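Local coordinates for protein glycoside hydrolase, GH17 family (Formosa sp. Hel1_33_131, PDB 6FCG) that is an endo-laminarinase of glycoside hydrolase family 17, and probably cleaves internal beta-1,3-glucosidic linkages of the algal glucan laminarin, at residues Arg337-Thr340 with Asn344-Cys347; Leu238-Tyr243 with Asp286-Tyr291; Lys41-Asn46 with Ile160-Ala165; Ala51-Gly56 with Ile303-Trp308; Tyr116-Ala121 with Thr208-Phe213. All blocks are in the same frame, centred on the assembly; numbering follows the deposited sequence.

All five contacts belong to one parallel beta/alpha barrel. Contacts 4 and 5 lie within its interior, their centres about 10 Å apart and joined by packing of Gly304 CA on Ser210 OG. Contact 2 backs strand 238-241 with helix 266-294 and meets contact 5 through the 2.7 Å pair Ser239 OG–Ser210 OG. Contact 3 closes the end where the strands begin; its Gly45 N lies 3.0 Å from Ser346 OG of contact 1, which in turn reaches contact 4 through Arg337 NH2–Ala51 O, also 3.0 Å. Tyr243 OH of contact 2 stands 2.7 Å from Glu305 OE1 of contact 4, near the probable active site at the opposite end of the strands.

Contact 1: Arg337-Thr340 with Asn344-Cys347; sequences REWT and NMSC
Thr340 and Met345 meet where helix 326-342 ends in a Schellman motif, Asn344 having positive phi (49°) and leading the chain out of the helix. The principal polar link is a backbone bond: Met345 N gives its hydrogen to Thr340 O at 2.8 Å and 171°. The bond closes the turn, and Met345 and Cys347 pack back on the last helical turn.

Apolar contacts accompany this turn. Thr340 CG2 lies 3.9 Å from Cys347 CB, while over the Trp339 ring it stands 3.8 Å above one face, displaced toward the rim. Met345 makes a Met-aromatic contact of oblique kind, SD being 4.0 Å from Trp339 CZ2, and the extended chain beyond CG carries the sulfur there. Beyond them, Trp339 also packs on Val282 of helix 266-294 and on Ile303.

Thr340 OG1 bonds to Ile336 O, one turn earlier. Shortening this residue to an alanine would probably leave Ile336 O without that hydroxyl and open a gap between the indole face and Cys347 CB.

Arg337 adds a weak polar link across the contact, its stronger partners lying outside. Its chain bends at chi2 (-62°), and it binds Tyr333 OH through NH1 and Ala51 O through NH2; NH2 also makes the weak bond to Cys347 O, at 3.1 Å.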
# COMPACT_ATOMS: atom_id res chain seq x y z
N ARG A 337 -1.91 11.20 37.99
CA ARG A 337 -1.61 11.67 39.33
C ARG A 337 -2.84 12.32 39.98
O ARG A 337 -3.18 11.96 41.12
CB ARG A 337 -0.41 12.62 39.33
CG ARG A 337 0.94 11.94 39.11
CD ARG A 337 1.32 10.93 40.20
NE ARG A 337 2.71 10.51 40.00
CZ ARG A 337 3.26 9.37 40.43
NH1 ARG A 337 4.54 9.17 40.18
NH2 ARG A 337 2.60 8.46 41.14
N GLU A 338 -3.50 13.24 39.27
CA GLU A 338 -4.73 13.88 39.80
C GLU A 338 -5.83 12.87 40.12
O GLU A 338 -6.37 12.86 41.22
CB GLU A 338 -5.28 14.94 38.85
CG GLU A 338 -4.62 16.31 39.00
CD GLU A 338 -4.81 17.19 37.78
OE1 GLU A 338 -5.97 17.30 37.29
OE2 GLU A 338 -3.79 17.75 37.28
N TRP A 339 -6.11 11.97 39.18
CA TRP A 339 -7.10 10.92 39.41
C TRP A 339 -6.78 10.05 40.62
O TRP A 339 -7.63 9.83 41.46
CB TRP A 339 -7.30 10.04 38.16
CG TRP A 339 -7.97 8.73 38.43
CD1 TRP A 339 -9.12 8.53 39.14
CD2 TRP A 339 -7.54 7.44 38.01
NE1 TRP A 339 -9.41 7.20 39.20
CE2 TRP A 339 -8.46 6.50 38.51
CE3 TRP A 339 -6.46 6.99 37.25
CZ2 TRP A 339 -8.34 5.14 38.27
CZ3 TRP A 339 -6.34 5.62 37.00
CH2 TRP A 339 -7.28 4.72 37.52
N THR A 340 -5.56 9.54 40.70
CA THR A 340 -5.20 8.60 41.73
C THR A 340 -5.15 9.24 43.09
O THR A 340 -5.56 8.63 44.07
CB THR A 340 -3.89 7.82 41.41
OG1 THR A 340 -2.82 8.71 41.04
CG2 THR A 340 -4.17 6.84 40.29
N ASN A 344 -7.63 8.21 46.25
CA ASN A 344 -6.74 7.53 47.23
C ASN A 344 -6.20 6.17 46.73
O ASN A 344 -6.32 5.14 47.39
CB ASN A 344 -7.41 7.44 48.62
CG ASN A 344 -7.75 8.83 49.24
OD1 ASN A 344 -6.89 9.69 49.63
ND2 ASN A 344 -9.04 9.04 49.35
N MET A 345 -5.61 6.20 45.54
CA MET A 345 -4.88 5.08 44.98
C MET A 345 -3.41 5.48 44.82
O MET A 345 -3.10 6.60 44.46
CB MET A 345 -5.46 4.67 43.61
CG MET A 345 -6.90 4.18 43.64
SD MET A 345 -7.67 3.92 42.02
CE MET A 345 -8.95 2.83 42.61
N SER A 346 -2.51 4.57 45.13
CA SER A 346 -1.17 4.59 44.61
C SER A 346 -1.16 4.32 43.10
O SER A 346 -2.01 3.60 42.55
CB SER A 346 -0.29 3.58 45.37
OG SER A 346 0.02 4.05 46.68
N CYS A 347 -0.22 4.94 42.42
CA CYS A 347 0.04 4.64 41.05
C CYS A 347 1.54 4.44 40.87
O CYS A 347 2.30 5.41 40.91
CB CYS A 347 -0.45 5.77 40.13
SG CYS A 347 -0.09 5.36 38.40

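Contact 2: Leu238-Tyr243 with Asp286-Tyr291; sequences LSVHTY and DSVASY
Val288 of helix 266-294 sets its two methyls against Leu238 and Val240, the residues on strand 238-241 whose CB atoms point to the helix. The contact is entirely apolar. Val288 CG1 is shared: it lies 3.7 Å from Leu238 CD2 and 4.1 Å from Val240 CG2, and the directions to these two carbons differ by about 80°, so the methyl sits in the notch between alternate strand residues. The second branch, Val288 CG2, comes to 4.2 Å from Val240 CG1, so that both branches of one valine face both branches of the other, the two side chains passing in opposite senses. CG1 of Val288 is trans to its amide nitrogen (chi1 -177°), which directs that methyl to Leu238. With CA atoms of Val240 and Val288 8.2 Å apart, the spacing is bridged by branched side chains, not by backbone contact.

No polar bond crosses the contact. The helix makes its own backbone bonds: Ser290 N donates to Asp286 O at 2.8 Å and Tyr291 N to Ser287 O at 3.1 Å. On the strand, His241 points to the other side of the sheet and bonds to other strands and loops there, ND1 to Glu169 OE2 and NE2 to Ser210 OG.

Trp216 of helix 214-218, together with Phe213, packs on both valines and so completes the apolar cluster. Strand 238-241 lies between strands 206-212 and 301-305, and helix 266-294 runs behind it as the helical part of the beta-alpha-beta crossover to strand 301-305.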
# COMPACT_ATOMS: atom_id res chain seq x y z
N LEU A 238 -5.61 -5.43 45.33
CA LEU A 238 -5.47 -5.70 43.91
C LEU A 238 -4.60 -4.65 43.26
O LEU A 238 -4.92 -3.47 43.29
CB LEU A 238 -6.83 -5.73 43.20
CG LEU A 238 -7.72 -6.97 43.40
CD1 LEU A 238 -8.34 -6.99 44.80
CD2 LEU A 238 -8.83 -6.99 42.37
N SER A 239 -3.51 -5.09 42.63
CA SER A 239 -2.62 -4.22 41.85
C SER A 239 -2.99 -4.36 40.33
O SER A 239 -2.76 -5.40 39.71
CB SER A 239 -1.16 -4.59 42.12
OG SER A 239 -0.28 -3.67 41.52
N VAL A 240 -3.57 -3.31 39.78
CA VAL A 240 -4.25 -3.35 38.50
C VAL A 240 -3.48 -2.55 37.47
O VAL A 240 -3.09 -1.40 37.74
CB VAL A 240 -5.66 -2.75 38.63
CG1 VAL A 240 -6.31 -2.56 37.28
CG2 VAL A 240 -6.50 -3.65 39.51
N HIS A 241 -3.31 -3.13 36.29
CA HIS A 241 -2.68 -2.40 35.16
C HIS A 241 -3.71 -1.97 34.11
O HIS A 241 -4.58 -2.77 33.75
CB HIS A 241 -1.63 -3.26 34.44
CG HIS A 241 -0.58 -3.84 35.34
ND1 HIS A 241 0.50 -4.54 34.84
CD2 HIS A 241 -0.42 -3.82 36.69
CE1 HIS A 241 1.27 -4.93 35.84
NE2 HIS A 241 0.73 -4.51 36.97
N THR A 242 -3.52 -0.76 33.57
CA THR A 242 -4.33 -0.27 32.45
C THR A 242 -3.48 0.59 31.54
O THR A 242 -2.73 1.43 32.02
CB THR A 242 -5.56 0.51 32.95
OG1 THR A 242 -6.22 1.11 31.84
CG2 THR A 242 -5.16 1.60 33.94
N TYR A 243 -3.62 0.38 30.22
CA TYR A 243 -2.73 1.01 29.23
C TYR A 243 -3.45 1.62 28.03
O TYR A 243 -3.43 1.06 26.94
CB TYR A 243 -1.66 0.01 28.77
CG TYR A 243 -0.38 0.05 29.60
CD1 TYR A 243 0.58 1.03 29.37
CD2 TYR A 243 -0.14 -0.90 30.61
CE1 TYR A 243 1.74 1.07 30.12
CE2 TYR A 243 1.01 -0.87 31.37
CZ TYR A 243 1.95 0.11 31.12
OH TYR A 243 3.12 0.16 31.83
N ASP A 286 -12.31 0.97 37.27
CA ASP A 286 -13.65 0.89 37.87
C ASP A 286 -14.36 -0.44 37.56
O ASP A 286 -15.12 -0.96 38.39
CB ASP A 286 -14.54 2.09 37.44
CG ASP A 286 -14.17 3.39 38.14
OD1 ASP A 286 -13.30 3.38 39.05
OD2 ASP A 286 -14.71 4.44 37.78
N SER A 287 -14.11 -0.97 36.36
CA SER A 287 -14.62 -2.28 35.94
C SER A 287 -14.14 -3.40 36.86
O SER A 287 -14.90 -4.30 37.18
CB SER A 287 -14.20 -2.54 34.50
OG SER A 287 -14.91 -3.64 34.00
N VAL A 288 -12.90 -3.30 37.34
CA VAL A 288 -12.38 -4.22 38.36
C VAL A 288 -13.11 -4.04 39.71
O VAL A 288 -13.50 -5.02 40.35
CB VAL A 288 -10.84 -4.09 38.57
CG1 VAL A 288 -10.33 -5.11 39.60
CG2 VAL A 288 -10.08 -4.30 37.26
N ALA A 289 -13.30 -2.79 40.12
CA ALA A 289 -14.06 -2.50 41.35
C ALA A 289 -15.50 -3.04 41.30
O ALA A 289 -15.98 -3.58 42.28
CB ALA A 289 -14.07 -1.00 41.65
N SER A 290 -16.16 -2.88 40.16
CA SER A 290 -17.50 -3.46 39.93
C SER A 290 -17.53 -4.96 40.02
O SER A 290 -18.47 -5.54 40.58
CB SER A 290 -18.04 -3.06 38.57
OG SER A 290 -18.40 -1.72 38.59
N TYR A 291 -16.52 -5.61 39.47
CA TYR A 291 -16.48 -7.06 39.50
C TYR A 291 -16.35 -7.60 40.93
O TYR A 291 -17.08 -8.54 41.29
CB TYR A 291 -15.37 -7.64 38.58
CG TYR A 291 -15.44 -9.15 38.58
CD1 TYR A 291 -16.55 -9.81 38.04
CD2 TYR A 291 -14.44 -9.92 39.14
CE1 TYR A 291 -16.64 -11.19 38.06
CE2 TYR A 291 -14.52 -11.29 39.17
CZ TYR A 291 -15.63 -11.92 38.63
OH TYR A 291 -15.69 -13.28 38.67

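Contact 3: Lys41-Asn46 with Ile160-Ala165; sequences KDILGN and IVKVIA
Ile43, the last residue of helix 40-43, opens the contact by bringing CD1 to 4.0 Å from Lys162 CG. Its chain reaches across the lysine's at about a right angle, and a methyl touches the aliphatic stem; the charged end turns away. The lysine bends at chi2 (-65°) and leads its ammonium to the carbonyl oxygens of Pro158 and Val38; the stem is left to serve as an apolar surface. Ile43 CD1 also packs on Tyr116.

Leu44, the first residue to leave helical backbone angles, comes next. Its CD1 lies 4.3 Å from Val163 CG2, a looser meeting of two methyls. Ile43 and Leu44 thus face consecutive strand residues, and the psi of -13° at Lys162 departs from the extended form, consistent with both Lys162 and Val163 having their CB atoms directed to 41-46.

Gly45 then takes a positive phi of 82° in the type II beta turn from Ile43 to Asn46, whose closing bond is Asn46 N to Ile43 O at 3.3 Å. Asn46 doubles the closure with its side chain: ND2 donates to Asp42 O at 3.2 Å, the acceptor lying close to the amide plane. The turn is held from outside by Ser346 OG, bonded to Gly45 N.

Together these residues form a lid over the end of the barrel where strands start. Leu44 packs on Trp206, at the head of strand 206-212, and on Tyr237, just before strand 238-241, while strand 161-168 itself runs between 116-121 and 206-212.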
# COMPACT_ATOMS: atom_id res chain seq x y z
N LYS A 41 -0.50 -0.54 54.47
CA LYS A 41 -1.77 0.14 54.76
C LYS A 41 -1.67 1.68 54.93
O LYS A 41 -2.55 2.39 54.54
CB LYS A 41 -2.43 -0.49 56.00
CG LYS A 41 -3.89 -0.11 56.22
CD LYS A 41 -4.54 -0.99 57.30
CE LYS A 41 -5.27 -0.18 58.38
NZ LYS A 41 -6.67 0.10 57.97
N ASP A 42 -0.58 2.18 55.52
CA ASP A 42 -0.38 3.63 55.67
C ASP A 42 0.05 4.30 54.37
O ASP A 42 -0.25 5.45 54.13
CB ASP A 42 0.69 3.93 56.74
CG ASP A 42 0.39 3.30 58.11
OD1 ASP A 42 -0.77 3.42 58.60
OD2 ASP A 42 1.34 2.72 58.72
N ILE A 43 0.84 3.58 53.58
CA ILE A 43 1.53 4.13 52.41
C ILE A 43 0.66 4.16 51.15
O ILE A 43 0.64 5.15 50.40
CB ILE A 43 2.79 3.28 52.13
CG1 ILE A 43 3.81 3.56 53.22
CG2 ILE A 43 3.39 3.60 50.76
CD1 ILE A 43 4.97 2.59 53.19
N LEU A 44 -0.01 3.05 50.88
CA LEU A 44 -0.74 2.92 49.65
C LEU A 44 -1.97 3.81 49.68
O LEU A 44 -2.71 3.83 50.67
CB LEU A 44 -1.11 1.47 49.38
CG LEU A 44 0.06 0.50 49.18
CD1 LEU A 44 -0.45 -0.93 49.04
CD2 LEU A 44 0.91 0.87 47.99
N GLY A 45 -2.16 4.59 48.62
CA GLY A 45 -3.30 5.52 48.52
C GLY A 45 -3.10 6.85 49.22
O GLY A 45 -4.04 7.61 49.36
N ASN A 46 -1.88 7.10 49.66
CA ASN A 46 -1.55 8.25 50.43
C ASN A 46 -0.63 9.07 49.57
O ASN A 46 0.48 8.63 49.29
CB ASN A 46 -0.85 7.81 51.72
CG ASN A 46 -0.47 8.99 52.65
OD1 ASN A 46 -0.27 10.14 52.22
ND2 ASN A 46 -0.32 8.67 53.92
N ILE A 160 12.06 -1.61 54.61
CA ILE A 160 11.93 -1.10 53.25
C ILE A 160 10.84 -1.84 52.49
O ILE A 160 9.97 -1.21 51.88
CB ILE A 160 13.26 -1.24 52.50
CG1 ILE A 160 14.34 -0.41 53.19
CG2 ILE A 160 13.12 -0.77 51.04
CD1 ILE A 160 15.75 -0.80 52.77
N VAL A 161 10.90 -3.18 52.49
CA VAL A 161 9.95 -4.02 51.76
C VAL A 161 8.59 -4.02 52.46
O VAL A 161 8.45 -4.55 53.56
CB VAL A 161 10.47 -5.47 51.64
CG1 VAL A 161 9.43 -6.37 50.99
CG2 VAL A 161 11.75 -5.49 50.83
N LYS A 162 7.59 -3.42 51.82
CA LYS A 162 6.23 -3.36 52.35
C LYS A 162 5.20 -4.21 51.62
O LYS A 162 4.11 -4.39 52.14
CB LYS A 162 5.75 -1.92 52.33
CG LYS A 162 6.64 -0.99 53.11
CD LYS A 162 6.65 -1.32 54.60
CE LYS A 162 7.90 -0.80 55.29
NZ LYS A 162 8.01 -1.47 56.60
N VAL A 163 5.54 -4.71 50.44
CA VAL A 163 4.62 -5.50 49.62
C VAL A 163 5.42 -6.55 48.86
O VAL A 163 6.52 -6.29 48.37
CB VAL A 163 3.83 -4.62 48.60
CG1 VAL A 163 2.97 -5.47 47.65
CG2 VAL A 163 2.94 -3.59 49.29
N ILE A 164 4.85 -7.76 48.79
CA ILE A 164 5.28 -8.74 47.80
C ILE A 164 4.16 -8.94 46.79
O ILE A 164 3.03 -9.20 47.16
CB ILE A 164 5.66 -10.07 48.43
CG1 ILE A 164 6.83 -9.87 49.38
CG2 ILE A 164 6.06 -11.06 47.33
CD1 ILE A 164 7.26 -11.11 50.13
N ALA A 165 4.50 -8.80 45.51
CA ALA A 165 3.59 -9.07 44.40
C ALA A 165 3.93 -10.40 43.77
O ALA A 165 5.08 -10.60 43.31
CB ALA A 165 3.71 -7.98 43.37

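Contact 4: Ala51-Gly56 with Ile303-Trp308; sequences AISYGG and IGETGW
Ser53 meets the outer end of one flat group, the Gly304-Glu305 peptide, at its oxygen, on the inside of a beta/alpha barrel; a second flat group, the Glu305 carboxylate, lies farther on, held by other residues. Ser53 OG approaches the peptide from beyond its oxygen, 3.8 Å from Gly304 O with a C=O...OG angle near 150°, and not over the middle of the peptide face. At that length the pair is packing and no hydrogen bond; the hydroxyl instead bonds to Phe348 O. On the carboxylate, OE1 is met by the hydroxyl of Tyr243, OE2 by a salt bridge to Arg87 NH1 and by Tyr89 OH. These partners grip both oxygens and would fix the rotation of the group.

Strands 50-53 and 301-305 run on the two flanks of a gap in the seven-strand sheet. The CA atoms of Ser53 and Glu305 are 7.2 Å apart, and no backbone bond joins the strands. Between them passes the chain around Ser346 to Tyr349, bonded by its backbone to Ile303 on one flank and to Ser53 on the other; it fills the place of the eighth strand of the TIM barrel.

Glu305 stands near the C-terminal end of strand 301-305, where clan GH-A enzymes, GH17 among them, carry the nucleophile, and its position is consistent with that role. Extension about chi2 (-176°) carries the carboxylate away from Ser53, toward Arg87 and Tyr243, leaving the CG methylene as the nearest side-chain atom: Ser53 OG to Glu305 CG, 4.2 Å.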
# COMPACT_ATOMS: atom_id res chain seq x y z
N ALA A 51 4.21 6.82 44.26
CA ALA A 51 4.77 5.56 43.78
C ALA A 51 5.27 5.68 42.35
O ALA A 51 4.82 6.58 41.62
CB ALA A 51 3.72 4.47 43.87
N ILE A 52 6.16 4.76 41.98
CA ILE A 52 6.70 4.66 40.63
C ILE A 52 7.13 3.23 40.35
O ILE A 52 7.59 2.54 41.25
CB ILE A 52 7.89 5.65 40.45
CG1 ILE A 52 8.19 5.92 38.98
CG2 ILE A 52 9.16 5.15 41.11
CD1 ILE A 52 8.35 7.40 38.68
N SER A 53 7.05 2.80 39.09
CA SER A 53 7.75 1.59 38.65
C SER A 53 9.23 1.92 38.34
O SER A 53 9.51 2.97 37.70
CB SER A 53 7.05 0.97 37.44
OG SER A 53 5.81 0.42 37.81
N TYR A 54 10.16 1.07 38.78
CA TYR A 54 11.59 1.38 38.65
C TYR A 54 12.48 0.24 38.17
O TYR A 54 12.38 -0.91 38.61
CB TYR A 54 12.16 1.93 39.97
CG TYR A 54 13.66 2.13 39.94
CD1 TYR A 54 14.22 3.23 39.35
CD2 TYR A 54 14.53 1.16 40.44
CE1 TYR A 54 15.60 3.40 39.29
CE2 TYR A 54 15.90 1.31 40.38
CZ TYR A 54 16.43 2.43 39.80
OH TYR A 54 17.80 2.57 39.77
N GLY A 55 13.35 0.60 37.24
CA GLY A 55 14.49 -0.19 36.86
C GLY A 55 15.64 0.76 36.63
O GLY A 55 15.46 1.87 36.10
N GLY A 56 16.85 0.29 36.92
CA GLY A 56 18.07 1.10 36.94
C GLY A 56 19.10 0.69 35.90
O GLY A 56 20.21 1.21 35.88
N ILE A 303 -3.24 1.16 41.38
CA ILE A 303 -2.71 1.05 40.03
C ILE A 303 -1.26 0.62 40.10
O ILE A 303 -0.38 1.39 40.46
CB ILE A 303 -2.89 2.34 39.21
CG1 ILE A 303 -4.37 2.78 39.21
CG2 ILE A 303 -2.39 2.15 37.78
CD1 ILE A 303 -5.37 1.72 38.73
N GLY A 304 -1.02 -0.62 39.72
CA GLY A 304 0.32 -1.18 39.68
C GLY A 304 1.14 -0.81 38.45
O GLY A 304 2.37 -0.95 38.48
N GLU A 305 0.49 -0.43 37.36
CA GLU A 305 1.21 -0.08 36.16
C GLU A 305 0.33 0.68 35.19
O GLU A 305 -0.74 0.24 34.82
CB GLU A 305 1.85 -1.33 35.50
CG GLU A 305 3.19 -1.06 34.81
CD GLU A 305 3.76 -2.28 34.08
OE1 GLU A 305 3.78 -2.26 32.81
OE2 GLU A 305 4.16 -3.27 34.75
N THR A 306 0.80 1.85 34.78
CA THR A 306 0.31 2.52 33.58
C THR A 306 1.38 3.51 33.13
O THR A 306 2.21 3.94 33.93
CB THR A 306 -1.03 3.24 33.81
OG1 THR A 306 -1.55 3.67 32.55
CG2 THR A 306 -0.87 4.46 34.73
N GLY A 307 1.36 3.87 31.86
CA GLY A 307 2.39 4.73 31.29
C GLY A 307 2.12 5.13 29.85
O GLY A 307 1.27 4.56 29.19
N TRP A 308 2.86 6.12 29.38
CA TRP A 308 2.69 6.67 28.04
C TRP A 308 4.06 7.08 27.48
O TRP A 308 4.65 8.03 27.93
CB TRP A 308 1.76 7.88 28.14
CG TRP A 308 1.19 8.34 26.88
CD1 TRP A 308 1.84 9.02 25.88
CD2 TRP A 308 -0.16 8.19 26.45
NE1 TRP A 308 0.98 9.29 24.86
CE2 TRP A 308 -0.25 8.79 25.17
CE3 TRP A 308 -1.29 7.61 27.01
CZ2 TRP A 308 -1.44 8.83 24.46
CZ3 TRP A 308 -2.46 7.64 26.30
CH2 TRP A 308 -2.54 8.25 25.04

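Contact 5: Tyr116-Ala121 with Thr208-Phe213; sequences YMMVGA and TSSDNF
Met118 pushes its terminal methyl into the angle between Thr208 and Ser210, two residues on the same side of strand 206-212. CE lies 4.0 Å from Thr208 CG2 and 3.9 Å from Ser210 OG, with Ser210 CB only slightly farther, at 4.1 Å. At CE, the directions to the threonine methyl and the serine oxygen differ by about 95°, evidence that the methyl lodges between them. Met118 is fully extended, CG lying trans to the amide nitrogen (chi1 177°) and the rest of the chain straight, which gives it the reach to span the intervening strand 161-168; Val163 and Ala165 of that strand flank it. The methionine meets Thr208 at about a right angle.

The polar atoms bordering this methyl have partners of their own. Thr208 OG1 bonds to Tyr237 O, and Ser210 OG to Ser239 OG, so the methyl borders a buried polar network without joining it. Farther along, Asp211 OD1 accepts Asn212 N at 2.7 Å, and Asn212 OD1 caps Ala214 N at the start of helix 214-218.

No hydrogen bond links 116-121 to 208-213, as expected of strands separated by a third. An inward-pointing side chain reaching past one strand to the next but one is part of the interior core of a TIM barrel, the fold of family 17 hydrolases.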
# COMPACT_ATOMS: atom_id res chain seq x y z
N TYR A 116 10.50 3.11 50.16
CA TYR A 116 9.90 1.79 50.35
C TYR A 116 9.81 1.02 49.06
O TYR A 116 9.96 1.59 47.97
CB TYR A 116 8.53 1.95 50.94
CG TYR A 116 8.59 2.71 52.23
CD1 TYR A 116 9.08 2.12 53.39
CD2 TYR A 116 8.20 4.04 52.29
CE1 TYR A 116 9.15 2.82 54.57
CE2 TYR A 116 8.26 4.75 53.47
CZ TYR A 116 8.72 4.14 54.61
OH TYR A 116 8.79 4.86 55.77
N MET A 117 9.62 -0.28 49.17
CA MET A 117 9.62 -1.16 48.00
C MET A 117 8.47 -2.16 47.95
O MET A 117 8.14 -2.79 48.95
CB MET A 117 10.92 -1.93 47.92
CG MET A 117 11.08 -2.71 46.61
SD MET A 117 12.75 -3.36 46.22
CE MET A 117 13.77 -1.95 46.59
N MET A 118 7.86 -2.26 46.77
CA MET A 118 6.94 -3.34 46.36
C MET A 118 7.78 -4.32 45.57
O MET A 118 8.23 -3.99 44.49
CB MET A 118 5.84 -2.76 45.48
CG MET A 118 4.84 -3.76 44.91
SD MET A 118 3.67 -2.96 43.77
CE MET A 118 2.87 -4.41 43.12
N VAL A 119 8.06 -5.50 46.15
CA VAL A 119 8.96 -6.48 45.52
C VAL A 119 8.18 -7.46 44.69
O VAL A 119 7.27 -8.11 45.17
CB VAL A 119 9.78 -7.26 46.54
CG1 VAL A 119 10.55 -8.39 45.87
CG2 VAL A 119 10.76 -6.34 47.22
N GLY A 120 8.57 -7.57 43.43
CA GLY A 120 7.97 -8.49 42.48
C GLY A 120 8.69 -9.81 42.46
O GLY A 120 9.91 -9.87 42.29
N ALA A 121 7.91 -10.86 42.67
CA ALA A 121 8.36 -12.23 42.49
C ALA A 121 7.79 -12.64 41.13
O ALA A 121 6.56 -12.61 40.95
CB ALA A 121 7.81 -13.12 43.59
N THR A 208 -0.01 -9.26 47.15
CA THR A 208 -0.87 -8.98 45.98
C THR A 208 -0.38 -9.76 44.79
O THR A 208 0.55 -10.57 44.90
CB THR A 208 -0.90 -7.47 45.64
OG1 THR A 208 -1.92 -7.17 44.68
CG2 THR A 208 0.46 -6.97 45.12
N SER A 209 -1.03 -9.53 43.65
CA SER A 209 -0.51 -9.90 42.34
C SER A 209 -0.70 -8.69 41.45
O SER A 209 -1.71 -8.02 41.56
CB SER A 209 -1.25 -11.09 41.76
OG SER A 209 -0.64 -11.54 40.56
N SER A 210 0.27 -8.39 40.60
CA SER A 210 0.16 -7.22 39.75
C SER A 210 -0.19 -7.70 38.35
O SER A 210 0.54 -8.47 37.74
CB SER A 210 1.44 -6.38 39.81
OG SER A 210 1.13 -5.00 39.64
N ASP A 211 -1.34 -7.26 37.86
CA ASP A 211 -1.85 -7.81 36.61
C ASP A 211 -2.79 -6.84 35.89
O ASP A 211 -3.27 -5.85 36.45
CB ASP A 211 -2.55 -9.16 36.89
CG ASP A 211 -2.34 -10.18 35.74
OD1 ASP A 211 -2.54 -9.80 34.56
OD2 ASP A 211 -1.98 -11.35 36.05
N ASN A 212 -3.02 -7.15 34.62
CA ASN A 212 -3.96 -6.43 33.76
C ASN A 212 -5.37 -6.43 34.33
O ASN A 212 -5.81 -7.40 34.93
CB ASN A 212 -3.98 -7.11 32.40
CG ASN A 212 -4.79 -6.35 31.38
OD1 ASN A 212 -5.96 -6.68 31.11
ND2 ASN A 212 -4.17 -5.35 30.76
N PHE A 213 -6.07 -5.35 34.08
CA PHE A 213 -7.44 -5.21 34.55
C PHE A 213 -8.32 -6.41 34.21
O PHE A 213 -9.19 -6.77 34.99
CB PHE A 213 -8.07 -3.91 33.98
CG PHE A 213 -8.49 -4.03 32.56
CD1 PHE A 213 -7.57 -3.93 31.54
CD2 PHE A 213 -9.82 -4.24 32.24
CE1 PHE A 213 -7.97 -4.02 30.22
CE2 PHE A 213 -10.24 -4.35 30.92
CZ PHE A 213 -9.31 -4.23 29.91